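Side-chain contacts in cytochrome C-type biogenesis protein ccmF (Thermus thermophilus, PDB 6ZMQ), which acts as the membrane-bound heme lyase of cytochrome c maturation, binding heme and probably taking part in its transport across the membrane: residues A[77-82]-A[87-92]; A[113-118]-A[160-165]; A[277-282]-A[364-369]; A[208-213]-A[290-295]. All blocks are in the same frame, centred on the assembly; numbering follows the deposited sequence.

Contact 1 of 4, residues A[77-82]-A[87-92]; sequences WALLVH and AYVARN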
loop_
_atom_site.group_PDB
_atom_site.type_symbol
_atom_site.label_atom_id
_atom_site.label_comp_id
_atom_site.label_asym_id
_atom_site.label_seq_id
_atom_site.Cartn_x
_atom_site.Cartn_y
_atom_site.Cartn_z
ATOM N N TRP A 77 -18.403 -19.749 5.879
ATOM C CA TRP A 77 -19.279 -20.904 6.053
ATOM C C TRP A 77 -19.599 -21.576 4.724
ATOM O O TRP A 77 -19.435 -22.789 4.583
ATOM C CB TRP A 77 -20.550 -20.410 6.765
ATOM C CG TRP A 77 -21.602 -21.391 7.268
ATOM C CD1 TRP A 77 -22.004 -22.574 6.699
ATOM C CD2 TRP A 77 -22.413 -21.222 8.436
ATOM N NE1 TRP A 77 -23.005 -23.146 7.445
ATOM C CE2 TRP A 77 -23.272 -22.339 8.520
ATOM C CE3 TRP A 77 -22.486 -20.238 9.426
ATOM C CZ2 TRP A 77 -24.191 -22.497 9.554
ATOM C CZ3 TRP A 77 -23.398 -20.394 10.451
ATOM C CH2 TRP A 77 -24.241 -21.516 10.507
ATOM N N ALA A 78 -20.056 -20.792 3.741
ATOM C CA ALA A 78 -20.428 -21.334 2.434
ATOM C C ALA A 78 -19.215 -21.859 1.678
ATOM O O ALA A 78 -19.295 -22.876 0.978
ATOM C CB ALA A 78 -21.143 -20.261 1.612
ATOM N N LEU A 79 -18.079 -21.173 1.808
ATOM C CA LEU A 79 -16.855 -21.628 1.158
ATOM C C LEU A 79 -16.282 -22.878 1.816
ATOM O O LEU A 79 -15.561 -23.642 1.164
ATOM C CB LEU A 79 -15.845 -20.487 1.153
ATOM C CG LEU A 79 -16.069 -19.734 -0.146
ATOM C CD1 LEU A 79 -15.576 -18.338 -0.085
ATOM C CD2 LEU A 79 -15.307 -20.479 -1.185
ATOM N N LEU A 80 -16.591 -23.112 3.089
ATOM C CA LEU A 80 -16.115 -24.314 3.758
ATOM C C LEU A 80 -17.037 -25.510 3.548
ATOM O O LEU A 80 -16.546 -26.633 3.379
ATOM C CB LEU A 80 -15.946 -24.042 5.256
ATOM C CG LEU A 80 -14.531 -23.827 5.795
ATOM C CD1 LEU A 80 -13.862 -22.642 5.130
ATOM C CD2 LEU A 80 -14.610 -23.608 7.293
ATOM N N VAL A 81 -18.360 -25.299 3.513
ATOM C CA VAL A 81 -19.298 -26.409 3.355
ATOM C C VAL A 81 -19.486 -26.810 1.902
ATOM O O VAL A 81 -20.222 -27.774 1.637
ATOM C CB VAL A 81 -20.699 -26.106 3.933
ATOM C CG1 VAL A 81 -20.624 -25.807 5.429
ATOM C CG2 VAL A 81 -21.401 -24.999 3.146
ATOM N N HIS A 82 -18.857 -26.084 0.961
ATOM C CA HIS A 82 -18.855 -26.353 -0.484
ATOM C C HIS A 82 -20.267 -26.330 -1.064
ATOM O O HIS A 82 -20.637 -27.158 -1.900
ATOM C CB HIS A 82 -18.118 -27.656 -0.805
ATOM C CG HIS A 82 -16.788 -27.756 -0.127
ATOM N ND1 HIS A 82 -15.893 -26.708 -0.090
ATOM C CD2 HIS A 82 -16.217 -28.762 0.576
ATOM C CE1 HIS A 82 -14.819 -27.073 0.585
ATOM N NE2 HIS A 82 -14.989 -28.315 1.000
ATOM N N ALA A 87 -23.513 -17.668 -6.604
ATOM C CA ALA A 87 -22.752 -17.380 -7.819
ATOM C C ALA A 87 -21.276 -17.147 -7.515
ATOM O O ALA A 87 -20.400 -17.566 -8.284
ATOM C CB ALA A 87 -23.350 -16.172 -8.541
ATOM N N TYR A 88 -20.989 -16.472 -6.393
ATOM C CA TYR A 88 -19.619 -16.111 -6.029
ATOM C C TYR A 88 -18.775 -17.342 -5.710
ATOM O O TYR A 88 -17.609 -17.425 -6.112
ATOM C CB TYR A 88 -19.659 -15.149 -4.843
ATOM C CG TYR A 88 -18.326 -14.576 -4.416
ATOM C CD1 TYR A 88 -17.534 -13.864 -5.311
ATOM C CD2 TYR A 88 -17.875 -14.720 -3.105
ATOM C CE1 TYR A 88 -16.328 -13.321 -4.914
ATOM C CE2 TYR A 88 -16.657 -14.189 -2.705
ATOM C CZ TYR A 88 -15.891 -13.491 -3.617
ATOM O OH TYR A 88 -14.688 -12.953 -3.233
ATOM N N VAL A 89 -19.358 -18.330 -5.028
ATOM C CA VAL A 89 -18.597 -19.527 -4.676
ATOM C C VAL A 89 -18.503 -20.484 -5.869
ATOM O O VAL A 89 -17.458 -21.103 -6.086
ATOM C CB VAL A 89 -19.187 -20.186 -3.407
ATOM C CG1 VAL A 89 -20.654 -20.468 -3.556
ATOM C CG2 VAL A 89 -18.417 -21.453 -2.991
ATOM N N ALA A 90 -19.561 -20.587 -6.686
ATOM C CA ALA A 90 -19.522 -21.441 -7.875
ATOM C C ALA A 90 -18.545 -20.902 -8.914
ATOM O O ALA A 90 -17.954 -21.666 -9.686
ATOM C CB ALA A 90 -20.921 -21.585 -8.477
ATOM N N ARG A 91 -18.377 -19.577 -8.959
ATOM C CA ARG A 91 -17.362 -18.999 -9.834
ATOM C C ARG A 91 -15.990 -18.923 -9.164
ATOM O O ARG A 91 -14.983 -18.725 -9.854
ATOM C CB ARG A 91 -17.821 -17.628 -10.330
ATOM C CG ARG A 91 -18.473 -17.725 -11.705
ATOM C CD ARG A 91 -18.665 -16.364 -12.395
ATOM N NE ARG A 91 -19.436 -15.352 -11.660
ATOM C CZ ARG A 91 -20.734 -15.411 -11.352
ATOM N NH1 ARG A 91 -21.505 -16.421 -11.741
ATOM N NH2 ARG A 91 -21.284 -14.408 -10.683
ATOM N N ASN A 92 -15.918 -19.046 -7.837
ATOM C CA ASN A 92 -14.636 -19.027 -7.139
ATOM C C ASN A 92 -14.341 -20.301 -6.354
ATOM O O ASN A 92 -13.486 -20.286 -5.460
ATOM C CB ASN A 92 -14.551 -17.794 -6.245
ATOM C CG ASN A 92 -14.222 -16.546 -7.035
ATOM O OD1 ASN A 92 -13.225 -16.501 -7.757
ATOM N ND2 ASN A 92 -15.086 -15.545 -6.950
#
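An apolar helix-to-helix contact closes the turn after helix 61-81, most of which lies in a predicted transmembrane span, where Leu-79 meets Val-89 of the short helix 87-92. Four residues link the two segments, and the chain first leaves helical geometry at His-82, where phi is positive (60°). The fold brings the CA atoms of Leu-79 and Val-89 to 6.4 Å, the closest CA pair between 77-82 and 87-92. The touching is done by methyl groups: Leu-79 CD2 lies 3.7 Å from Val-89 CG2, and Leu-79 CG follows at 4.1 Å from that same methyl. The two side chains run alongside and past each other in opposite directions. Val-89 offers CG2 because this branch stands opposite its backbone N, with CG1 between N and the carbonyl carbon (chi1 54°). The same methyl also grazes the backbone, with Ala-78 O 4.3 Å from Val-89 CG2. Around the pair, Leu-79 also packs on His-93, Thr-105 and Pro-106, while Ala-78 rests on Pro-20 of helix 20-47. Within the short helix, Asn-92 ND2 makes a weak hydrogen bond to Tyr-88 O (3.3 Å). No hydrogen bond or charge pair crosses between the segments, so the contact relies on the shape and burial of two branched aliphatic side chains, and it fixes proximity rather than a bond direction.

Contact 2 of 4, residues A[113-118]-A[160-165]; sequences SILLWG and ASPFET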
loop_
_atom_site.group_PDB
_atom_site.type_symbol
_atom_site.label_atom_id
_atom_site.label_comp_id
_atom_site.label_asym_id
_atom_site.label_seq_id
_atom_site.Cartn_x
_atom_site.Cartn_y
_atom_site.Cartn_z
ATOM N N SER A 113 -14.777 -9.142 -1.642
ATOM C CA SER A 113 -13.765 -8.191 -1.198
ATOM C C SER A 113 -14.393 -6.911 -0.669
ATOM O O SER A 113 -13.860 -6.307 0.266
ATOM C CB SER A 113 -12.771 -7.887 -2.315
ATOM O OG SER A 113 -13.412 -7.405 -3.477
ATOM N N ILE A 114 -15.537 -6.489 -1.222
ATOM C CA ILE A 114 -16.184 -5.334 -0.603
ATOM C C ILE A 114 -16.903 -5.740 0.681
ATOM O O ILE A 114 -17.105 -4.892 1.558
ATOM C CB ILE A 114 -17.110 -4.560 -1.567
ATOM C CG1 ILE A 114 -18.082 -5.460 -2.310
ATOM C CG2 ILE A 114 -16.295 -3.781 -2.578
ATOM C CD1 ILE A 114 -19.392 -4.792 -2.670
ATOM N N LEU A 115 -17.236 -7.031 0.853
ATOM C CA LEU A 115 -17.690 -7.494 2.170
ATOM C C LEU A 115 -16.565 -7.422 3.213
ATOM O O LEU A 115 -16.784 -6.947 4.334
ATOM C CB LEU A 115 -18.265 -8.911 2.079
ATOM C CG LEU A 115 -18.772 -9.626 3.352
ATOM C CD1 LEU A 115 -19.595 -8.717 4.281
ATOM C CD2 LEU A 115 -19.575 -10.873 3.006
ATOM N N LEU A 116 -15.357 -7.868 2.859
ATOM C CA LEU A 116 -14.225 -7.773 3.790
ATOM C C LEU A 116 -13.830 -6.313 4.031
ATOM O O LEU A 116 -13.423 -5.938 5.138
ATOM C CB LEU A 116 -13.045 -8.602 3.254
ATOM C CG LEU A 116 -11.721 -8.865 3.999
ATOM C CD1 LEU A 116 -10.649 -7.779 3.827
ATOM C CD2 LEU A 116 -11.992 -9.089 5.494
ATOM N N TRP A 117 -13.996 -5.481 3.001
ATOM C CA TRP A 117 -13.738 -4.047 3.066
ATOM C C TRP A 117 -14.692 -3.350 4.032
ATOM O O TRP A 117 -14.265 -2.566 4.893
ATOM C CB TRP A 117 -13.894 -3.496 1.651
ATOM C CG TRP A 117 -13.279 -2.207 1.386
ATOM C CD1 TRP A 117 -12.712 -1.375 2.291
ATOM C CD2 TRP A 117 -13.154 -1.568 0.112
ATOM N NE1 TRP A 117 -12.239 -0.263 1.667
ATOM C CE2 TRP A 117 -12.491 -0.353 0.327
ATOM C CE3 TRP A 117 -13.532 -1.910 -1.190
ATOM C CZ2 TRP A 117 -12.215 0.538 -0.697
ATOM C CZ3 TRP A 117 -13.241 -1.030 -2.217
ATOM C CH2 TRP A 117 -12.578 0.178 -1.963
ATOM N N GLY A 118 -15.996 -3.612 3.884
ATOM C CA GLY A 118 -16.977 -3.066 4.804
ATOM C C GLY A 118 -16.847 -3.628 6.202
ATOM O O GLY A 118 -17.151 -2.937 7.174
ATOM N N ALA A 160 -23.942 -5.660 -6.847
ATOM C CA ALA A 160 -22.691 -6.327 -6.416
ATOM C C ALA A 160 -22.832 -7.155 -5.132
ATOM O O ALA A 160 -22.106 -6.947 -4.157
ATOM C CB ALA A 160 -21.557 -5.309 -6.268
ATOM N N SER A 161 -23.808 -8.053 -5.103
ATOM C CA SER A 161 -24.044 -8.864 -3.915
ATOM C C SER A 161 -23.259 -10.168 -3.956
ATOM O O SER A 161 -23.208 -10.824 -5.003
ATOM C CB SER A 161 -25.536 -9.142 -3.742
ATOM O OG SER A 161 -25.741 -10.311 -2.970
ATOM N N PRO A 162 -22.589 -10.545 -2.864
ATOM C CA PRO A 162 -21.974 -11.883 -2.804
ATOM C C PRO A 162 -22.966 -13.044 -2.812
ATOM O O PRO A 162 -22.642 -14.112 -3.346
ATOM C CB PRO A 162 -21.166 -11.831 -1.498
ATOM C CG PRO A 162 -21.771 -10.726 -0.710
ATOM C CD PRO A 162 -22.238 -9.720 -1.697
ATOM N N PHE A 163 -24.164 -12.870 -2.259
ATOM C CA PHE A 163 -25.076 -13.994 -2.022
ATOM C C PHE A 163 -26.187 -14.061 -3.077
ATOM O O PHE A 163 -27.362 -13.817 -2.809
ATOM C CB PHE A 163 -25.639 -13.904 -0.609
ATOM C CG PHE A 163 -24.588 -13.663 0.437
ATOM C CD1 PHE A 163 -23.661 -14.651 0.746
ATOM C CD2 PHE A 163 -24.505 -12.436 1.082
ATOM C CE1 PHE A 163 -22.683 -14.431 1.700
ATOM C CE2 PHE A 163 -23.529 -12.202 2.032
ATOM C CZ PHE A 163 -22.618 -13.201 2.346
ATOM N N GLU A 164 -25.783 -14.391 -4.303
ATOM C CA GLU A 164 -26.709 -14.597 -5.413
ATOM C C GLU A 164 -27.101 -16.071 -5.533
ATOM O O GLU A 164 -26.880 -16.882 -4.633
ATOM C CB GLU A 164 -26.097 -14.099 -6.719
ATOM C CG GLU A 164 -26.829 -12.941 -7.365
ATOM C CD GLU A 164 -26.529 -12.834 -8.850
ATOM O OE1 GLU A 164 -27.477 -12.948 -9.656
ATOM O OE2 GLU A 164 -25.348 -12.646 -9.219
ATOM N N THR A 165 -27.719 -16.426 -6.658
ATOM C CA THR A 165 -28.002 -17.818 -7.004
ATOM C C THR A 165 -27.849 -18.008 -8.514
ATOM O O THR A 165 -27.501 -19.090 -8.992
ATOM C CB THR A 165 -29.423 -18.266 -6.591
ATOM O OG1 THR A 165 -29.664 -17.953 -5.215
ATOM C CG2 THR A 165 -29.593 -19.768 -6.799
#
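Ala-160, in the loop after helix 135-157, meets Ile-114 of helix 110-129: Ile-114 CD1 lies 3.8 Å from Ala-160 O and 4.2 Å from Ala-160 CB. Ser-161 turns its side chain off the helix, and its OG accepts a weak hydrogen bond from Phe-163 N (3.1 Å), a bond of the ST-turn type that bridges the proline between them. Pro-162 then faces the helix, with its CG 4.3 Å from Leu-115 CD2. The same proline carbon also sits above one face of the Phe-163 ring, off toward the rim. Phe-163 completes the row: its CZ comes 3.9 Å from Leu-115 CD2, and the two side chains cross at about a right angle. Leu-115 extends to both residues with CG opposite the backbone N (chi1 178°). Met-156 of helix 135-157 touches Ile-114, Leu-115 and Pro-162, and Leu-75 of helix 61-81 meets Leu-115 and Phe-163. This is loop-on-helix packing in a transmembrane helical bundle, with a segment that leaves one helix lying against the side of another.

Contact 3 of 4, residues A[277-282]-A[364-369]; sequences TAFVQQ and GALLLG. With HEM (protoporphyrin IX containing Fe), chain B.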
loop_
_atom_site.group_PDB
_atom_site.type_symbol
_atom_site.label_atom_id
_atom_site.label_comp_id
_atom_site.label_asym_id
_atom_site.label_seq_id
_atom_site.Cartn_x
_atom_site.Cartn_y
_atom_site.Cartn_z
ATOM N N THR A 277 2.906 16.575 7.752
ATOM C CA THR A 277 2.188 17.788 8.157
ATOM C C THR A 277 1.481 17.537 9.489
ATOM O O THR A 277 1.378 18.458 10.266
ATOM C CB THR A 277 1.562 18.449 6.934
ATOM O OG1 THR A 277 0.463 17.661 6.535
ATOM C CG2 THR A 277 2.514 18.439 5.781
ATOM N N ALA A 278 0.968 16.328 9.710
ATOM C CA ALA A 278 0.280 16.026 10.969
ATOM C C ALA A 278 1.308 16.111 12.059
ATOM O O ALA A 278 1.037 16.731 13.012
ATOM C CB ALA A 278 -0.328 14.667 10.931
ATOM N N PHE A 279 2.491 15.587 11.841
ATOM C CA PHE A 279 3.525 15.721 12.866
ATOM C C PHE A 279 3.822 17.192 13.153
ATOM O O PHE A 279 3.955 17.535 14.296
ATOM C CB PHE A 279 4.791 15.083 12.329
ATOM C CG PHE A 279 5.969 15.439 13.171
ATOM C CD1 PHE A 279 6.102 14.930 14.436
ATOM C CD2 PHE A 279 6.885 16.360 12.738
ATOM C CE1 PHE A 279 7.161 15.295 15.235
ATOM C CE2 PHE A 279 7.941 16.724 13.542
ATOM C CZ PHE A 279 8.085 16.185 14.785
ATOM N N VAL A 280 3.899 18.049 12.148
ATOM C CA VAL A 280 4.236 19.467 12.429
ATOM C C VAL A 280 3.192 20.083 13.336
ATOM O O VAL A 280 3.564 20.654 14.321
ATOM C CB VAL A 280 4.362 20.303 11.157
ATOM C CG1 VAL A 280 4.374 21.771 11.472
ATOM C CG2 VAL A 280 5.606 19.928 10.415
ATOM N N GLN A 281 1.925 19.953 13.004
ATOM C CA GLN A 281 0.950 20.628 13.852
ATOM C C GLN A 281 0.822 19.905 15.190
ATOM O O GLN A 281 0.644 20.567 16.226
ATOM C CB GLN A 281 -0.402 20.826 13.161
ATOM C CG GLN A 281 -1.432 19.822 13.404
ATOM C CD GLN A 281 -2.725 20.093 12.657
ATOM O OE1 GLN A 281 -2.732 20.181 11.439
ATOM N NE2 GLN A 281 -3.831 20.193 13.388
ATOM N N GLN A 282 1.085 18.568 15.192
ATOM C CA GLN A 282 1.203 17.756 16.412
ATOM C C GLN A 282 2.255 18.328 17.341
ATOM O O GLN A 282 2.107 18.303 18.567
ATOM C CB GLN A 282 1.568 16.292 16.098
ATOM C CG GLN A 282 0.473 15.331 15.634
ATOM C CD GLN A 282 1.049 13.993 15.193
ATOM O OE1 GLN A 282 2.026 13.508 15.762
ATOM N NE2 GLN A 282 0.476 13.421 14.145
ATOM N N GLY A 364 9.704 24.629 7.303
ATOM C CA GLY A 364 9.813 24.943 5.885
ATOM C C GLY A 364 10.346 23.782 5.069
ATOM O O GLY A 364 9.904 23.547 3.939
ATOM N N ALA A 365 11.293 23.033 5.642
ATOM C CA ALA A 365 11.816 21.842 4.983
ATOM C C ALA A 365 10.765 20.740 4.906
ATOM O O ALA A 365 10.628 20.096 3.857
ATOM C CB ALA A 365 13.069 21.354 5.709
ATOM N N LEU A 366 9.989 20.532 5.986
ATOM C CA LEU A 366 8.953 19.499 5.960
ATOM C C LEU A 366 7.809 19.882 5.032
ATOM O O LEU A 366 7.236 19.021 4.356
ATOM C CB LEU A 366 8.380 19.208 7.352
ATOM C CG LEU A 366 9.070 18.557 8.570
ATOM C CD1 LEU A 366 8.066 17.751 9.407
ATOM C CD2 LEU A 366 10.299 17.747 8.273
ATOM N N LEU A 367 7.481 21.175 4.969
ATOM C CA LEU A 367 6.394 21.637 4.117
ATOM C C LEU A 367 6.796 21.607 2.650
ATOM O O LEU A 367 5.971 21.267 1.793
ATOM C CB LEU A 367 5.973 23.039 4.565
ATOM C CG LEU A 367 4.706 23.793 4.141
ATOM C CD1 LEU A 367 4.778 24.462 2.784
ATOM C CD2 LEU A 367 3.539 22.812 4.180
ATOM N N LEU A 368 8.064 21.916 2.346
ATOM C CA LEU A 368 8.541 21.780 0.976
ATOM C C LEU A 368 8.666 20.313 0.578
ATOM O O LEU A 368 8.418 19.969 -0.581
ATOM C CB LEU A 368 9.884 22.502 0.793
ATOM C CG LEU A 368 10.423 22.615 -0.638
ATOM C CD1 LEU A 368 9.326 23.113 -1.576
ATOM C CD2 LEU A 368 11.673 23.473 -0.733
ATOM N N GLY A 369 9.001 19.433 1.525
ATOM C CA GLY A 369 9.015 18.008 1.226
ATOM C C GLY A 369 7.630 17.444 0.970
ATOM O O GLY A 369 7.436 16.624 0.069
HETATM C CHA HEM B . 9.155 11.187 10.932
HETATM C CHB HEM B . 11.365 14.574 8.166
HETATM C CHC HEM B . 10.509 11.847 4.169
HETATM C CHD HEM B . 8.760 8.334 7.065
HETATM C C1A HEM B . 9.816 12.319 10.483
HETATM C C2A HEM B . 10.180 13.394 11.340
HETATM C C3A HEM B . 10.794 14.342 10.575
HETATM C C4A HEM B . 10.821 13.885 9.245
HETATM C CMA HEM B . 11.350 15.654 11.049
HETATM C CAA HEM B . 9.942 13.485 12.839
HETATM C CBA HEM B . 10.976 12.665 13.633
HETATM C CGA HEM B . 12.371 13.208 13.445
HETATM O O1A HEM B . 13.254 12.485 12.930
HETATM O O2A HEM B . 12.638 14.377 13.804
HETATM C C1B HEM B . 11.281 14.098 6.841
HETATM C C2B HEM B . 11.638 14.876 5.715
HETATM C C3B HEM B . 11.406 14.135 4.597
HETATM C C4B HEM B . 10.858 12.860 5.057
HETATM C CMB HEM B . 12.191 16.266 5.735
HETATM C CAB HEM B . 11.620 14.514 3.195
HETATM C CBB HEM B . 10.401 15.009 2.497
HETATM C C1C HEM B . 10.040 10.634 4.624
HETATM C C2C HEM B . 9.921 9.478 3.853
HETATM C C3C HEM B . 9.430 8.507 4.692
HETATM C C4C HEM B . 9.252 9.056 5.983
HETATM C CMC HEM B . 10.242 9.287 2.393
HETATM C CAC HEM B . 9.137 7.139 4.302
HETATM C CBC HEM B . 10.123 6.069 4.581
HETATM C C1D HEM B . 8.648 8.815 8.378
HETATM C C2D HEM B . 8.023 8.095 9.493
HETATM C C3D HEM B . 8.126 8.884 10.587
HETATM C C4D HEM B . 8.837 10.097 10.122
HETATM C CMD HEM B . 7.382 6.736 9.429
HETATM C CAD HEM B . 7.626 8.584 11.990
HETATM C CBD HEM B . 6.358 9.406 12.253
HETATM C CGD HEM B . 5.671 9.104 13.565
HETATM O O1D HEM B . 5.752 9.891 14.535
HETATM O O2D HEM B . 4.992 8.067 13.679
HETATM N NA HEM B . 10.208 12.661 9.203
HETATM N NB HEM B . 10.807 12.915 6.396
HETATM N NC HEM B . 9.666 10.358 5.911
HETATM N ND HEM B . 9.106 9.970 8.820
HETATM FE FE HEM B . 10.076 11.400 7.628
#
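The heme pocket is lined here by helices 266-284 and 362-384, joined where Phe-279 and Val-280 meet Leu-366. Leu-366 works with both branches. Its CD1 lies 3.4 Å from Val-280 CG2 and 3.8 Å from Phe-279 CD2, approaching that ring at the edge, near its plane. Its CD2 turns to the porphyrin, 3.3 Å from HEM CHB and 3.5 Å from HEM CMB. Phe-279, with CG opposite the backbone N (chi1 167°), sets one ring face against the root of a propionate, HEM CAA, which stands 3.8 Å above the ring plane and toward its rim. An alanine in place of Phe-279 is likely to open a gap beside that propionate carbon and leave Leu-366 CD1 without its aromatic neighbour. Further along, Gly-369 brings its bare CA to 3.5 Å from the vinyl atom HEM CBB. Arg-502, a heme-binding residue, touches Phe-279, and His-276, an axial iron ligand, precedes the segment. The arrangement is that of a heme b site within a transmembrane helix bundle, with apolar side chains against the macrocycle.

Contact 4 of 4, residues A[208-213]-A[290-295]; sequences VAAMAT and WNFAFV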
loop_
_atom_site.group_PDB
_atom_site.type_symbol
_atom_site.label_atom_id
_atom_site.label_comp_id
_atom_site.label_asym_id
_atom_site.label_seq_id
_atom_site.Cartn_x
_atom_site.Cartn_y
_atom_site.Cartn_z
ATOM N N VAL A 208 -13.274 16.145 8.837
ATOM C CA VAL A 208 -14.553 16.675 8.368
ATOM C C VAL A 208 -15.423 17.008 9.566
ATOM O O VAL A 208 -16.274 17.909 9.496
ATOM C CB VAL A 208 -15.149 15.665 7.363
ATOM C CG1 VAL A 208 -16.544 16.050 6.882
ATOM C CG2 VAL A 208 -14.238 15.566 6.154
ATOM N N ALA A 209 -15.113 16.410 10.712
ATOM C CA ALA A 209 -15.682 16.870 11.958
ATOM C C ALA A 209 -15.097 18.215 12.361
ATOM O O ALA A 209 -15.858 19.149 12.648
ATOM C CB ALA A 209 -15.429 15.812 13.011
ATOM N N ALA A 210 -13.759 18.348 12.278
ATOM C CA ALA A 210 -13.048 19.489 12.859
ATOM C C ALA A 210 -13.395 20.790 12.153
ATOM O O ALA A 210 -13.779 21.770 12.806
ATOM C CB ALA A 210 -11.538 19.260 12.803
ATOM N N MET A 211 -13.401 20.772 10.815
ATOM C CA MET A 211 -13.784 21.924 10.011
ATOM C C MET A 211 -15.258 22.280 10.133
ATOM O O MET A 211 -15.642 23.392 9.752
ATOM C CB MET A 211 -13.478 21.672 8.530
ATOM C CG MET A 211 -12.007 21.690 8.186
ATOM S SD MET A 211 -11.598 20.871 6.624
ATOM C CE MET A 211 -12.782 19.519 6.534
ATOM N N ALA A 212 -16.092 21.365 10.621
ATOM C CA ALA A 212 -17.455 21.746 10.935
ATOM C C ALA A 212 -17.644 22.093 12.401
ATOM O O ALA A 212 -18.607 22.791 12.737
ATOM C CB ALA A 212 -18.425 20.641 10.528
ATOM N N THR A 213 -16.760 21.624 13.283
ATOM C CA THR A 213 -16.925 21.896 14.706
ATOM C C THR A 213 -16.065 23.092 15.112
ATOM O O THR A 213 -16.162 23.586 16.244
ATOM C CB THR A 213 -16.605 20.603 15.487
ATOM O OG1 THR A 213 -17.332 19.539 14.867
ATOM C CG2 THR A 213 -17.137 20.621 16.913
ATOM N N TRP A 290 -3.082 22.616 5.280
ATOM C CA TRP A 290 -2.508 21.558 4.459
ATOM C C TRP A 290 -2.797 20.189 5.035
ATOM O O TRP A 290 -2.841 19.211 4.290
ATOM C CB TRP A 290 -1.003 21.762 4.314
ATOM C CG TRP A 290 -0.673 22.917 3.432
ATOM C CD1 TRP A 290 0.014 24.036 3.795
ATOM C CD2 TRP A 290 -0.995 23.076 2.039
ATOM N NE1 TRP A 290 0.125 24.891 2.727
ATOM C CE2 TRP A 290 -0.484 24.324 1.638
ATOM C CE3 TRP A 290 -1.664 22.285 1.092
ATOM C CZ2 TRP A 290 -0.628 24.802 0.340
ATOM C CZ3 TRP A 290 -1.805 22.762 -0.190
ATOM C CH2 TRP A 290 -1.286 24.004 -0.558
ATOM N N ASN A 291 -3.027 20.110 6.348
ATOM C CA ASN A 291 -3.357 18.833 6.955
ATOM C C ASN A 291 -4.751 18.384 6.583
ATOM O O ASN A 291 -4.933 17.209 6.245
ATOM C CB ASN A 291 -3.247 18.911 8.464
ATOM C CG ASN A 291 -1.965 18.370 8.941
ATOM O OD1 ASN A 291 -1.605 17.267 8.567
ATOM N ND2 ASN A 291 -1.251 19.130 9.769
ATOM N N PHE A 292 -5.718 19.314 6.615
ATOM C CA PHE A 292 -7.080 19.046 6.155
ATOM C C PHE A 292 -7.084 18.652 4.679
ATOM O O PHE A 292 -7.711 17.643 4.298
ATOM C CB PHE A 292 -7.954 20.289 6.368
ATOM C CG PHE A 292 -8.348 20.547 7.802
ATOM C CD1 PHE A 292 -8.728 19.503 8.638
ATOM C CD2 PHE A 292 -8.393 21.847 8.296
ATOM C CE1 PHE A 292 -9.111 19.744 9.956
ATOM C CE2 PHE A 292 -8.735 22.091 9.621
ATOM C CZ PHE A 292 -9.105 21.033 10.451
ATOM N N ALA A 293 -6.326 19.405 3.856
ATOM C CA ALA A 293 -6.184 19.101 2.430
ATOM C C ALA A 293 -5.574 17.719 2.200
ATOM O O ALA A 293 -6.096 16.923 1.407
ATOM C CB ALA A 293 -5.334 20.177 1.751
ATOM N N PHE A 294 -4.504 17.395 2.935
ATOM C CA PHE A 294 -3.787 16.153 2.696
ATOM C C PHE A 294 -4.563 14.941 3.191
ATOM O O PHE A 294 -4.508 13.887 2.554
ATOM C CB PHE A 294 -2.399 16.197 3.329
ATOM C CG PHE A 294 -1.393 16.978 2.530
ATOM C CD1 PHE A 294 -1.495 17.043 1.150
ATOM C CD2 PHE A 294 -0.331 17.624 3.153
ATOM C CE1 PHE A 294 -0.576 17.763 0.401
ATOM C CE2 PHE A 294 0.599 18.346 2.411
ATOM C CZ PHE A 294 0.472 18.415 1.032
ATOM N N VAL A 295 -5.295 15.056 4.305
ATOM C CA VAL A 295 -6.045 13.889 4.772
ATOM C C VAL A 295 -7.265 13.642 3.883
ATOM O O VAL A 295 -7.612 12.483 3.615
ATOM C CB VAL A 295 -6.418 14.000 6.268
ATOM C CG1 VAL A 295 -7.371 15.121 6.546
ATOM C CG2 VAL A 295 -6.947 12.656 6.818
#
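Ala-209 O, next to the Ala-210 and Met-211 that pack on Phe-292, receives the hydroxyl Thr-213 OG1 at 2.7 Å in addition to weak backbone bonds from Ala-212 N and Thr-213 N. The hydroxyl comes from above the carbonyl plane, 48° out of it, near the end of helix 185-213. Helices 185-213 and 288-307 are joined by a Met-aromatic contact. Met-211 lays its chain over one face of the Phe-292 ring, the first torsion turning CG away from the carbonyl carbon and bringing it over the ring. That CG stands 3.5 Å from the Phe-292 ring centroid, only 9° off the normal, as a CH-pi contact. Ala-210 CB meets the ring obliquely, 3.8 Å from Phe-292 CE1. Trp-219 stacks with Phe-292, and Leu-344 of helix 325-345 touches both Met-211 and the ring. Replacing Phe-292 with a serine would probably strip Met-211 of its aromatic platform and take away the ring that Trp-219 stacks on. The sulfur shares the face with CG: Met-211 SD sits 3.8 Å from the Phe-292 centroid, 25° off the normal, and 3.5 Å from Phe-292 CG.

How the contacts relate
All four contacts are buried, so what separates them is location and chemistry. Contacts 1 and 2 form one neighbourhood, their centres 12 Å apart, and touch directly: Tyr-88 CB packs 3.5 Å from Pro-162 O. Helix 61-81 serves both, carrying a segment of contact 1 and bordering contact 2 through Leu-75. Contacts 3 and 4 make a second pair, in which successive helices 266-284 and 288-307 are joined by a probable hydrogen bond from Asn-291 ND2 to Thr-277 O. Contact 3 lies across the chain's centre from contacts 1 and 2. Aliphatic groups dominate contacts 1 and 2, sulfur and an aromatic face meet in contact 4, and contact 3 alone borders the heme.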